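Local coordinates for putative diflavin flavoprotein A 3 (Synechocystis sp., PDB 6H0D) that probably passes electrons from NADH to oxygen, reducing it to water, this chain being the flavodiiron core of the longer protein, at residues A255-L260 / A286-N291. Numbering follows the deposited sequence.
Sequences ALNVAL and AVTAIN
Asn257 and Thr288 join their side chains across two parallel strands that illustrate how a beta-alpha-beta crossover closes at the edge of a flavodoxin-like sheet. Helix 268-282 links the strands, and residues 286-291 form one of the two edge strands of the five-stranded parallel sheet. Five backbone hydrogen bonds follow the parallel scheme, in which Val258 and Leu260 each use both N and O: Val258 N reaches Ala286 O at 2.8 Å, and Leu260 O receives Ile290 N at 2.7 Å. The backbones of Asn257 and Ala259 bond on the other side, Asn257 with Ala308 and Ala259 with Gly309 and Ile311.

The two faces are built differently. On that of Asn257, Ala259, Ala286 and Thr288, turned to helix 297-306, chi1 of 171° sets Asn257 CG opposite its own N, and the amide swings over the neighbouring strand. Its ND2 passes 3.8 Å from Ala286 CB. Thr288 holds OG1 on the side of its backbone N (chi1 -63°), where the hydroxyl oxygen also bonds Lys306 NZ. The other face is apolar: Val258 and Val287 lie against Ile280 of the crossover helix, and Val287 CG1 meets Leu260 CB at 3.9 Å. The polar side-chain link is nearly straight, with Thr288 OG1 3.0 Å from Asn257 ND2, an N-H...O angle of 172°, and the oxygen almost in the amide plane.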
ATOM      1  N   ALA A 255      13.296   0.671  20.766  1.00 45.70           N
ATOM      2  CA  ALA A 255      14.429   1.555  21.055  1.00 46.54           C
ATOM      3  C   ALA A 255      15.213   1.919  19.792  1.00 47.59           C
ATOM      4  O   ALA A 255      15.686   3.050  19.627  1.00 48.74           O
ATOM      5  CB  ALA A 255      15.343   0.922  22.076  1.00 45.72           C
ATOM      6  N   LEU A 256      15.329   0.957  18.888  1.00 47.20           N
ATOM      7  CA  LEU A 256      16.034   1.197  17.640  1.00 44.78           C
ATOM      8  C   LEU A 256      15.081   1.352  16.448  1.00 40.97           C
ATOM      9  O   LEU A 256      14.002   0.739  16.363  1.00 36.31           O
ATOM     10  CB  LEU A 256      17.026   0.074  17.390  1.00 45.41           C
ATOM     11  CG  LEU A 256      18.018  -0.058  18.547  1.00 50.72           C
ATOM     12  CD1 LEU A 256      18.870  -1.306  18.341  1.00 53.88           C
ATOM     13  CD2 LEU A 256      18.902   1.205  18.720  1.00 40.57           C
ATOM     14  N   ASN A 257      15.505   2.192  15.521  1.00 40.12           N
ATOM     15  CA  ASN A 257      14.716   2.496  14.357  1.00 39.33           C
ATOM     16  C   ASN A 257      15.625   2.487  13.124  1.00 40.71           C
ATOM     17  O   ASN A 257      16.780   2.932  13.201  1.00 42.71           O
ATOM     18  CB  ASN A 257      14.034   3.850  14.552  1.00 39.71           C
ATOM     19  CG  ASN A 257      13.356   4.346  13.286  1.00 41.29           C
ATOM     20  OD1 ASN A 257      14.023   4.743  12.318  1.00 40.95           O
ATOM     21  ND2 ASN A 257      12.022   4.339  13.289  1.00 38.83           N
ATOM     22  N   VAL A 258      15.137   1.978  11.996  1.00 36.72           N
ATOM     23  CA  VAL A 258      15.906   2.051  10.760  1.00 35.79           C
ATOM     24  C   VAL A 258      15.155   2.898   9.739  1.00 38.45           C
ATOM     25  O   VAL A 258      13.966   2.665   9.507  1.00 37.36           O
ATOM     26  CB  VAL A 258      16.188   0.652  10.144  1.00 34.37           C
ATOM     27  CG1 VAL A 258      16.995   0.777   8.826  1.00 35.16           C
ATOM     28  CG2 VAL A 258      16.901  -0.231  11.134  1.00 33.35           C
ATOM     29  N   ALA A 259      15.848   3.879   9.141  1.00 36.75           N
ATOM     30  CA  ALA A 259      15.323   4.650   8.014  1.00 34.40           C
ATOM     31  C   ALA A 259      15.541   3.858   6.717  1.00 35.77           C
ATOM     32  O   ALA A 259      16.671   3.568   6.338  1.00 36.69           O
ATOM     33  CB  ALA A 259      15.998   6.012   7.938  1.00 32.06           C
ATOM     34  N   LEU A 260      14.464   3.454   6.061  1.00 36.54           N
ATOM     35  CA  LEU A 260      14.604   2.648   4.857  1.00 33.67           C
ATOM     36  C   LEU A 260      14.117   3.514   3.742  1.00 33.31           C
ATOM     37  O   LEU A 260      12.896   3.701   3.586  1.00 32.17           O
ATOM     38  CB  LEU A 260      13.809   1.340   4.918  1.00 31.65           C
ATOM     39  CG  LEU A 260      14.240   0.242   3.931  1.00 34.56           C
ATOM     40  CD1 LEU A 260      13.699  -1.089   4.380  1.00 40.22           C
ATOM     41  CD2 LEU A 260      13.729   0.512   2.552  1.00 36.34           C
ATOM     42  N   ALA A 286      12.178  -0.950  14.825  1.00 36.10           N
ATOM     43  CA  ALA A 286      11.205  -0.183  14.044  1.00 33.28           C
ATOM     44  C   ALA A 286      11.797   0.164  12.693  1.00 37.23           C
ATOM     45  O   ALA A 286      13.021   0.315  12.572  1.00 36.46           O
ATOM     46  CB  ALA A 286      10.790   1.101  14.770  1.00 29.16           C
ATOM     47  N   VAL A 287      10.927   0.309  11.693  1.00 34.20           N
ATOM     48  CA  VAL A 287      11.332   0.808  10.388  1.00 33.58           C
ATOM     49  C   VAL A 287      10.486   2.017  10.029  1.00 32.41           C
ATOM     50  O   VAL A 287       9.274   1.990  10.193  1.00 32.05           O
ATOM     51  CB  VAL A 287      11.184  -0.254   9.274  1.00 33.26           C
ATOM     52  CG1 VAL A 287      11.530   0.353   7.911  1.00 29.38           C
ATOM     53  CG2 VAL A 287      12.052  -1.501   9.568  1.00 30.22           C
ATOM     54  N   THR A 288      11.147   3.080   9.583  1.00 30.98           N
ATOM     55  CA  THR A 288      10.502   4.217   8.949  1.00 30.63           C
ATOM     56  C   THR A 288      10.811   4.156   7.459  1.00 30.81           C
ATOM     57  O   THR A 288      11.896   4.544   6.992  1.00 30.54           O
ATOM     58  CB  THR A 288      10.965   5.546   9.541  1.00 31.83           C
ATOM     59  OG1 THR A 288      10.588   5.590  10.925  1.00 34.85           O
ATOM     60  CG2 THR A 288      10.330   6.726   8.790  1.00 28.57           C
ATOM     61  N   ALA A 289       9.855   3.611   6.724  1.00 26.88           N
ATOM     62  CA  ALA A 289       9.990   3.512   5.310  1.00 26.76           C
ATOM     63  C   ALA A 289       9.812   4.929   4.719  1.00 31.32           C
ATOM     64  O   ALA A 289       8.955   5.701   5.156  1.00 31.09           O
ATOM     65  CB  ALA A 289       8.982   2.529   4.767  1.00 26.27           C
ATOM     66  N   ILE A 290      10.658   5.271   3.756  1.00 26.90           N
ATOM     67  CA  ILE A 290      10.597   6.542   3.050  1.00 29.61           C
ATOM     68  C   ILE A 290      10.593   6.223   1.551  1.00 33.03           C
ATOM     69  O   ILE A 290      11.560   5.635   1.024  1.00 31.48           O
ATOM     70  CB  ILE A 290      11.827   7.461   3.376  1.00 33.43           C
ATOM     71  CG1 ILE A 290      11.941   7.784   4.870  1.00 35.28           C
ATOM     72  CG2 ILE A 290      11.829   8.720   2.518  1.00 34.69           C
ATOM     73  CD1 ILE A 290      11.028   8.863   5.314  1.00 40.17           C
ATOM     74  N   ASN A 291       9.503   6.580   0.874  1.00 33.90           N
ATOM     75  CA  ASN A 291       9.444   6.541  -0.582  1.00 31.15           C
ATOM     76  C   ASN A 291      10.042   7.850  -1.105  1.00 31.17           C
ATOM     77  O   ASN A 291       9.390   8.890  -1.042  1.00 29.43           O
ATOM     78  CB  ASN A 291       8.002   6.346  -1.046  1.00 31.28           C
ATOM     79  CG  ASN A 291       7.867   6.290  -2.558  1.00 41.54           C
ATOM     80  OD1 ASN A 291       8.829   6.522  -3.314  1.00 42.26           O
ATOM     81  ND2 ASN A 291       6.642   6.020  -3.016  1.00 42.64           N
TER